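Local atomic coordinates of coronin (Toxoplasma gondii, PDB entry 4OZU), a protein that probably binds actin filaments, as coronins of its family do, here represented by its amino-terminal WD40 beta-propeller domain. Residues Lys74-Asn86 against Leu95-Leu109. Numbering follows the deposited sequence.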
ATOM      1  N   LYS A  74       8.248  20.361   1.576  1.00 33.67           N
ATOM      2  CA  LYS A  74       7.851  20.217   0.178  1.00 32.08           C
ATOM      3  C   LYS A  74       8.845  19.413  -0.645  1.00 30.82           C
ATOM      4  O   LYS A  74      10.055  19.622  -0.562  1.00 37.48           O
ATOM      5  CB  LYS A  74       7.681  21.587  -0.471  1.00 39.29           C
ATOM      6  CG  LYS A  74       6.755  22.526   0.268  1.00 46.59           C
ATOM      7  CD  LYS A  74       5.321  22.046   0.238  1.00 42.31           C
ATOM      8  CE  LYS A  74       4.412  23.074   0.889  1.00 64.28           C
ATOM      9  NZ  LYS A  74       3.000  22.634   0.894  1.00 73.81           N
ATOM     10  N   ILE A  75       8.316  18.505  -1.455  1.00 30.95           N
ATOM     11  CA  ILE A  75       9.108  17.796  -2.443  1.00 31.09           C
ATOM     12  C   ILE A  75       8.597  18.194  -3.825  1.00 36.23           C
ATOM     13  O   ILE A  75       7.428  17.977  -4.141  1.00 33.29           O
ATOM     14  CB  ILE A  75       9.028  16.265  -2.236  1.00 26.30           C
ATOM     15  CG1 ILE A  75       9.634  15.895  -0.883  1.00 26.07           C
ATOM     16  CG2 ILE A  75       9.751  15.521  -3.367  1.00 29.30           C
ATOM     17  CD1 ILE A  75       9.588  14.410  -0.561  1.00 26.11           C
ATOM     18  N   LYS A  76       9.473  18.790  -4.632  1.00 32.35           N
ATOM     19  CA  LYS A  76       9.104  19.267  -5.969  1.00 31.70           C
ATOM     20  C   LYS A  76       9.710  18.348  -7.043  1.00 35.58           C
ATOM     21  O   LYS A  76       9.470  17.145  -7.022  1.00 37.63           O
ATOM     22  CB  LYS A  76       9.550  20.719  -6.146  1.00 46.95           C
ATOM     23  CG  LYS A  76       8.942  21.665  -5.113  1.00 42.91           C
ATOM     24  CD  LYS A  76       9.270  23.119  -5.415  1.00 49.56           C
ATOM     25  CE  LYS A  76       8.662  24.059  -4.382  1.00 69.63           C
ATOM     26  NZ  LYS A  76       7.173  24.025  -4.384  1.00 87.39           N
ATOM     27  N   GLY A  77      10.471  18.898  -7.984  1.00 42.29           N
ATOM     28  CA  GLY A  77      11.145  18.077  -8.981  1.00 39.31           C
ATOM     29  C   GLY A  77      10.243  17.577 -10.099  1.00 41.96           C
ATOM     30  O   GLY A  77      10.601  17.666 -11.278  1.00 39.27           O
ATOM     31  N   HIS A  78       9.079  17.050  -9.733  1.00 36.76           N
ATOM     32  CA  HIS A  78       8.107  16.557 -10.710  1.00 38.29           C
ATOM     33  C   HIS A  78       7.692  17.647 -11.688  1.00 38.58           C
ATOM     34  O   HIS A  78       7.581  18.811 -11.311  1.00 37.70           O
ATOM     35  CB  HIS A  78       6.860  16.017 -10.005  1.00 38.87           C
ATOM     36  CG  HIS A  78       7.156  15.182  -8.800  1.00 34.02           C
ATOM     37  ND1 HIS A  78       7.148  15.695  -7.520  1.00 32.22           N
ATOM     38  CD2 HIS A  78       7.464  13.870  -8.677  1.00 29.73           C
ATOM     39  CE1 HIS A  78       7.440  14.733  -6.662  1.00 36.57           C
ATOM     40  NE2 HIS A  78       7.635  13.616  -7.340  1.00 27.93           N
ATOM     41  N   THR A  79       7.451  17.263 -12.940  1.00 35.26           N
ATOM     42  CA  THR A  79       7.022  18.208 -13.966  1.00 49.50           C
ATOM     43  C   THR A  79       5.558  17.955 -14.343  1.00 39.01           C
ATOM     44  O   THR A  79       4.956  18.715 -15.102  1.00 41.55           O
ATOM     45  CB  THR A  79       7.928  18.133 -15.218  1.00 43.83           C
ATOM     46  OG1 THR A  79       7.663  16.937 -15.966  1.00 38.63           O
ATOM     47  CG2 THR A  79       9.398  18.169 -14.807  1.00 38.76           C
ATOM     48  N   ALA A  80       4.982  16.900 -13.776  1.00 45.47           N
ATOM     49  CA  ALA A  80       3.563  16.608 -13.944  1.00 37.83           C
ATOM     50  C   ALA A  80       3.016  16.062 -12.625  1.00 42.36           C
ATOM     51  O   ALA A  80       3.700  16.102 -11.610  1.00 34.11           O
ATOM     52  CB  ALA A  80       3.348  15.627 -15.090  1.00 38.31           C
ATOM     53  N   SER A  81       1.789  15.555 -12.643  0.67 35.93           N
ATOM     54  CA  SER A  81       1.129  15.137 -11.411  0.67 34.30           C
ATOM     55  C   SER A  81       1.722  13.853 -10.847  0.67 41.02           C
ATOM     56  O   SER A  81       2.243  13.016 -11.581  0.67 31.36           O
ATOM     57  CB  SER A  81      -0.367  14.937 -11.644  0.67 39.11           C
ATOM     58  OG  SER A  81      -0.604  13.770 -12.410  0.67 42.89           O
ATOM     59  N   ILE A  82       1.620  13.712  -9.531  0.67 26.52           N
ATOM     60  CA  ILE A  82       2.084  12.521  -8.838  0.67 28.98           C
ATOM     61  C   ILE A  82       1.000  11.447  -8.864  0.67 28.76           C
ATOM     62  O   ILE A  82      -0.130  11.684  -8.431  0.67 31.57           O
ATOM     63  CB  ILE A  82       2.464  12.836  -7.380  0.67 26.26           C
ATOM     64  CG1 ILE A  82       3.609  13.850  -7.337  0.67 25.92           C
ATOM     65  CG2 ILE A  82       2.868  11.568  -6.642  0.67 28.83           C
ATOM     66  CD1 ILE A  82       3.759  14.559  -5.996  0.67 46.97           C
ATOM     67  N   GLN A  83       1.364  10.267  -9.353  1.00 25.63           N
ATOM     68  CA  GLN A  83       0.428   9.150  -9.493  1.00 30.88           C
ATOM     69  C   GLN A  83       0.504   8.141  -8.355  1.00 26.29           C
ATOM     70  O   GLN A  83      -0.477   7.459  -8.062  1.00 24.53           O
ATOM     71  CB  GLN A  83       0.668   8.427 -10.814  1.00 26.41           C
ATOM     72  CG  GLN A  83       0.342   9.285 -12.025  1.00 26.54           C
ATOM     73  CD  GLN A  83      -1.120   9.691 -12.076  1.00 37.81           C
ATOM     74  OE1 GLN A  83      -1.446  10.879 -12.116  1.00 46.76           O
ATOM     75  NE2 GLN A  83      -2.008   8.703 -12.077  1.00 37.06           N
ATOM     76  N   ASP A  84       1.672   8.027  -7.734  1.00 22.50           N
ATOM     77  CA  ASP A  84       1.849   7.101  -6.627  1.00 19.97           C
ATOM     78  C   ASP A  84       3.038   7.531  -5.782  1.00 27.89           C
ATOM     79  O   ASP A  84       3.984   8.143  -6.272  1.00 23.74           O
ATOM     80  CB  ASP A  84       2.054   5.662  -7.130  1.00 21.55           C
ATOM     81  CG  ASP A  84       1.888   4.617  -6.024  1.00 27.87           C
ATOM     82  OD1 ASP A  84       1.209   4.914  -5.015  1.00 29.38           O
ATOM     83  OD2 ASP A  84       2.428   3.488  -6.167  1.00 24.41           O
ATOM     84  N   THR A  85       2.974   7.197  -4.502  1.00 20.48           N
ATOM     85  CA  THR A  85       4.024   7.536  -3.555  1.00 23.05           C
ATOM     86  C   THR A  85       4.161   6.364  -2.596  1.00 19.23           C
ATOM     87  O   THR A  85       3.158   5.805  -2.175  1.00 23.15           O
ATOM     88  CB  THR A  85       3.705   8.816  -2.740  1.00 23.47           C
ATOM     89  OG1 THR A  85       3.453   9.919  -3.623  1.00 27.17           O
ATOM     90  CG2 THR A  85       4.861   9.163  -1.826  1.00 24.57           C
ATOM     91  N   ASN A  86       5.390   5.997  -2.250  1.00 21.49           N
ATOM     92  CA  ASN A  86       5.614   4.965  -1.239  1.00 21.39           C
ATOM     93  C   ASN A  86       6.934   5.174  -0.513  1.00 22.18           C
ATOM     94  O   ASN A  86       7.979   5.350  -1.136  1.00 21.08           O
ATOM     95  CB  ASN A  86       5.579   3.565  -1.860  1.00 23.39           C
ATOM     96  CG  ASN A  86       4.189   2.945  -1.832  1.00 25.65           C
ATOM     97  OD1 ASN A  86       3.561   2.838  -0.774  1.00 23.78           O
ATOM     98  ND2 ASN A  86       3.698   2.547  -2.997  1.00 23.79           N
ATOM     99  N   LEU A  95      11.926   7.734   0.092  1.00 22.04           N
ATOM    100  CA  LEU A  95      10.651   7.424  -0.522  1.00 18.26           C
ATOM    101  C   LEU A  95      10.760   7.533  -2.028  1.00 23.57           C
ATOM    102  O   LEU A  95      11.731   8.088  -2.558  1.00 25.44           O
ATOM    103  CB  LEU A  95       9.551   8.354   0.000  1.00 24.18           C
ATOM    104  CG  LEU A  95       9.691   9.845  -0.317  1.00 19.97           C
ATOM    105  CD1 LEU A  95       8.326  10.497  -0.305  1.00 25.95           C
ATOM    106  CD2 LEU A  95      10.607  10.555   0.683  1.00 23.00           C
ATOM    107  N   ALA A  96       9.751   6.997  -2.703  1.00 20.96           N
ATOM    108  CA  ALA A  96       9.682   7.039  -4.153  1.00 20.65           C
ATOM    109  C   ALA A  96       8.358   7.616  -4.634  1.00 19.61           C
ATOM    110  O   ALA A  96       7.308   7.353  -4.060  1.00 21.55           O
ATOM    111  CB  ALA A  96       9.876   5.651  -4.723  1.00 22.02           C
ATOM    112  N   THR A  97       8.418   8.386  -5.714  1.00 24.03           N
ATOM    113  CA  THR A  97       7.215   8.852  -6.382  1.00 24.21           C
ATOM    114  C   THR A  97       7.216   8.392  -7.832  1.00 24.52           C
ATOM    115  O   THR A  97       8.262   8.332  -8.477  1.00 24.34           O
ATOM    116  CB  THR A  97       7.085  10.383  -6.359  1.00 27.36           C
ATOM    117  OG1 THR A  97       8.206  10.967  -7.033  1.00 28.09           O
ATOM    118  CG2 THR A  97       7.011  10.903  -4.938  1.00 26.92           C
ATOM    119  N   ALA A  98       6.028   8.056  -8.317  1.00 22.83           N
ATOM    120  CA  ALA A  98       5.779   7.826  -9.729  1.00 23.00           C
ATOM    121  C   ALA A  98       5.058   9.039 -10.285  1.00 23.64           C
ATOM    122  O   ALA A  98       4.156   9.566  -9.648  1.00 24.63           O
ATOM    123  CB  ALA A  98       4.952   6.574  -9.939  1.00 22.36           C
ATOM    124  N   CYS A  99       5.439   9.471 -11.482  1.00 22.82           N
ATOM    125  CA  CYS A  99       4.937  10.724 -12.027  1.00 28.30           C
ATOM    126  C   CYS A  99       4.373  10.560 -13.438  1.00 27.45           C
ATOM    127  O   CYS A  99       4.802   9.686 -14.205  1.00 29.98           O
ATOM    128  CB  CYS A  99       6.058  11.759 -12.030  1.00 31.85           C
ATOM    129  SG  CYS A  99       5.552  13.414 -12.496  1.00 32.05           S
ATOM    130  N   GLU A 100       3.402  11.406 -13.769  1.00 27.01           N
ATOM    131  CA  GLU A 100       2.810  11.407 -15.100  1.00 30.97           C
ATOM    132  C   GLU A 100       3.835  11.728 -16.174  1.00 29.92           C
ATOM    133  O   GLU A 100       3.598  11.451 -17.347  1.00 31.20           O
ATOM    134  CB  GLU A 100       1.660  12.414 -15.188  1.00 48.08           C
ATOM    135  CG  GLU A 100       0.302  11.852 -14.801  1.00 60.95           C
ATOM    136  CD  GLU A 100      -0.848  12.728 -15.267  1.00 98.31           C
ATOM    137  OE1 GLU A 100      -0.609  13.913 -15.587  1.00 86.90           O
ATOM    138  OE2 GLU A 100      -1.992  12.230 -15.317  1.00111.02           O
ATOM    139  N   ASP A 101       4.970  12.313 -15.793  1.00 34.60           N
ATOM    140  CA  ASP A 101       5.992  12.656 -16.789  1.00 37.13           C
ATOM    141  C   ASP A 101       6.910  11.462 -17.088  1.00 34.76           C
ATOM    142  O   ASP A 101       7.943  11.617 -17.740  1.00 36.05           O
ATOM    143  CB  ASP A 101       6.814  13.876 -16.342  1.00 34.28           C
ATOM    144  CG  ASP A 101       7.572  13.655 -15.042  1.00 30.93           C
ATOM    145  OD1 ASP A 101       7.698  12.498 -14.581  1.00 28.56           O
ATOM    146  OD2 ASP A 101       8.059  14.666 -14.481  1.00 35.09           O
ATOM    147  N   THR A 102       6.502  10.282 -16.613  1.00 29.28           N
ATOM    148  CA  THR A 102       7.122   8.982 -16.918  1.00 27.88           C
ATOM    149  C   THR A 102       8.345   8.658 -16.064  1.00 28.56           C
ATOM    150  O   THR A 102       8.940   7.590 -16.220  1.00 28.11           O
ATOM    151  CB  THR A 102       7.552   8.855 -18.415  1.00 31.63           C
ATOM    152  OG1 THR A 102       8.760   9.590 -18.662  1.00 38.45           O
ATOM    153  CG2 THR A 102       6.442   9.325 -19.359  1.00 31.59           C
ATOM    154  N   ILE A 103       8.687   9.542 -15.132  1.00 28.43           N
ATOM    155  CA  ILE A 103       9.882   9.373 -14.316  1.00 25.25           C
ATOM    156  C   ILE A 103       9.544   8.898 -12.901  1.00 25.93           C
ATOM    157  O   ILE A 103       8.623   9.412 -12.263  1.00 29.88           O
ATOM    158  CB  ILE A 103      10.680  10.695 -14.253  1.00 28.30           C
ATOM    159  CG1 ILE A 103      11.164  11.061 -15.660  1.00 36.61           C
ATOM    160  CG2 ILE A 103      11.867  10.578 -13.296  1.00 27.77           C
ATOM    161  CD1 ILE A 103      11.739  12.463 -15.788  1.00 38.27           C
ATOM    162  N   VAL A 104      10.288   7.900 -12.427  1.00 23.89           N
ATOM    163  CA  VAL A 104      10.235   7.499 -11.028  1.00 21.78           C
ATOM    164  C   VAL A 104      11.404   8.165 -10.316  1.00 24.17           C
ATOM    165  O   VAL A 104      12.544   8.068 -10.761  1.00 27.22           O
ATOM    166  CB  VAL A 104      10.300   5.962 -10.847  1.00 22.33           C
ATOM    167  CG1 VAL A 104      10.280   5.593  -9.364  1.00 22.20           C
ATOM    168  CG2 VAL A 104       9.139   5.294 -11.560  1.00 27.42           C
ATOM    169  N   ARG A 105      11.104   8.857  -9.219  1.00 22.64           N
ATOM    170  CA  ARG A 105      12.102   9.615  -8.475  1.00 22.76           C
ATOM    171  C   ARG A 105      12.269   9.044  -7.074  1.00 22.67           C
ATOM    172  O   ARG A 105      11.285   8.780  -6.393  1.00 23.36           O
ATOM    173  CB  ARG A 105      11.699  11.089  -8.397  1.00 26.57           C
ATOM    174  CG  ARG A 105      11.720  11.795  -9.743  1.00 26.12           C
ATOM    175  CD  ARG A 105      11.144  13.203  -9.661  1.00 28.19           C
ATOM    176  NE  ARG A 105      11.280  13.920 -10.930  1.00 28.80           N
ATOM    177  CZ  ARG A 105      10.425  13.834 -11.947  1.00 28.90           C
ATOM    178  NH1 ARG A 105       9.354  13.057 -11.864  1.00 29.35           N
ATOM    179  NH2 ARG A 105      10.638  14.537 -13.059  1.00 33.72           N
ATOM    180  N   ILE A 106      13.518   8.839  -6.667  1.00 22.83           N
ATOM    181  CA  ILE A 106      13.832   8.405  -5.310  1.00 24.63           C
ATOM    182  C   ILE A 106      14.302   9.624  -4.532  1.00 25.50           C
ATOM    183  O   ILE A 106      15.187  10.354  -4.978  1.00 27.67           O
ATOM    184  CB  ILE A 106      14.922   7.307  -5.270  1.00 28.02           C
ATOM    185  CG1 ILE A 106      14.634   6.200  -6.292  1.00 24.47           C
ATOM    186  CG2 ILE A 106      15.028   6.721  -3.871  1.00 27.01           C
ATOM    187  CD1 ILE A 106      13.273   5.569  -6.167  1.00 21.34           C
ATOM    188  N   TRP A 107      13.700   9.839  -3.372  1.00 26.11           N
ATOM    189  CA  TRP A 107      13.957  11.020  -2.564  1.00 28.64           C
ATOM    190  C   TRP A 107      14.598  10.659  -1.232  1.00 27.72           C
ATOM    191  O   TRP A 107      14.288   9.617  -0.659  1.00 30.08           O
ATOM    192  CB  TRP A 107      12.653  11.764  -2.306  1.00 28.58           C
ATOM    193  CG  TRP A 107      11.949  12.197  -3.537  1.00 29.16           C
ATOM    194  CD1 TRP A 107      10.889  11.583  -4.130  1.00 24.06           C
ATOM    195  CD2 TRP A 107      12.238  13.357  -4.328  1.00 31.25           C
ATOM    196  NE1 TRP A 107      10.497  12.287  -5.242  1.00 29.10           N
ATOM    197  CE2 TRP A 107      11.311  13.379  -5.387  1.00 29.26           C
ATOM    198  CE3 TRP A 107      13.191  14.375  -4.244  1.00 26.39           C
ATOM    199  CZ2 TRP A 107      11.310  14.377  -6.354  1.00 29.92           C
ATOM    200  CZ3 TRP A 107      13.187  15.368  -5.203  1.00 30.30           C
ATOM    201  CH2 TRP A 107      12.252  15.361  -6.246  1.00 33.17           C
ATOM    202  N   GLN A 108      15.476  11.530  -0.744  1.00 26.70           N
ATOM    203  CA  GLN A 108      16.049  11.394   0.591  1.00 31.31           C
ATOM    204  C   GLN A 108      15.797  12.651   1.413  1.00 30.23           C
ATOM    205  O   GLN A 108      16.379  13.708   1.147  1.00 28.80           O
ATOM    206  CB  GLN A 108      17.547  11.112   0.520  1.00 29.62           C
ATOM    207  CG  GLN A 108      18.164  10.787   1.872  1.00 37.62           C
ATOM    208  CD  GLN A 108      19.601  10.328   1.762  1.00 60.86           C
ATOM    209  OE1 GLN A 108      20.313  10.695   0.829  1.00 72.99           O
ATOM    210  NE2 GLN A 108      20.035   9.515   2.716  1.00 58.46           N
ATOM    211  N   LEU A 109      14.933  12.533   2.416  1.00 30.01           N
ATOM    212  CA  LEU A 109      14.630  13.656   3.305  1.00 31.96           C
ATOM    213  C   LEU A 109      15.820  13.995   4.197  1.00 29.54           C
ATOM    214  O   LEU A 109      16.627  13.120   4.517  1.00 35.97           O
ATOM    215  CB  LEU A 109      13.409  13.334   4.173  1.00 33.22           C
ATOM    216  CG  LEU A 109      12.089  13.203   3.411  1.00 46.44           C
ATOM    217  CD1 LEU A 109      11.071  12.442   4.230  1.00 34.91           C
ATOM    218  CD2 LEU A 109      11.550  14.575   3.039  1.00 58.19           C
TER
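His-78 and Thr-97 meet at the buried centre of this WD repeat: NE2 of the imidazole is hydrogen-bonded to Thr-97 OG1 (2.7 Å), which sits at the ring edge and also accepts the indole N-H of Trp-107 NE1. The torsion that sets Thr-97 OG1 between backbone N and carbonyl carbon (chi1 61°) lets it serve both rings. This chain belongs to the WD40 Asp-His-Ser/Thr-Trp motif; Asp-101 joins it through Thr-79 rather than the imidazole, whose ND1 is held by Gly-56 O. Asp-101, clasped end-on by NH1 and NH2 of Arg-105, gathers three donors on OD2: Arg-105 NH2, Thr-79 N at 3.1 Å and Thr-79 OG1 at 2.7 Å, the hydroxyl bonding to the anti lone pair of OD2. The CA of His-78 rests over one guanidinium face. Packing is also close at Trp-107, where Ile-75 CG2 stands 3.4 Å from the six-membered ring centroid, a CH-pi contact 13° off the normal. By contrast, the turn 99-102 forms a partly exposed side, with Ala-80 CB against Glu-100 CB (3.6 Å) and Glu-100 N bonded to Ser-81 O (3.0 Å). Strands 82-86 and 95-99 pair antiparallel at 165°, Asp-84 with Ala-98 and Asn-86 with Ala-96 being hydrogen-bonded pairs; at a classic bulge Gln-83 N bonds Ala-98 O at 2.9 Å, Asp-84 N only weakly. Strand 104-108 continues the blade beyond 95-99. Ile-75 belongs to the preceding blade, between strands 58-62 and 118-119; strand 133-138 of the next packs against Ala-96 and Ala-98, its Ala-136 bonding to Asp-84 and Asn-86.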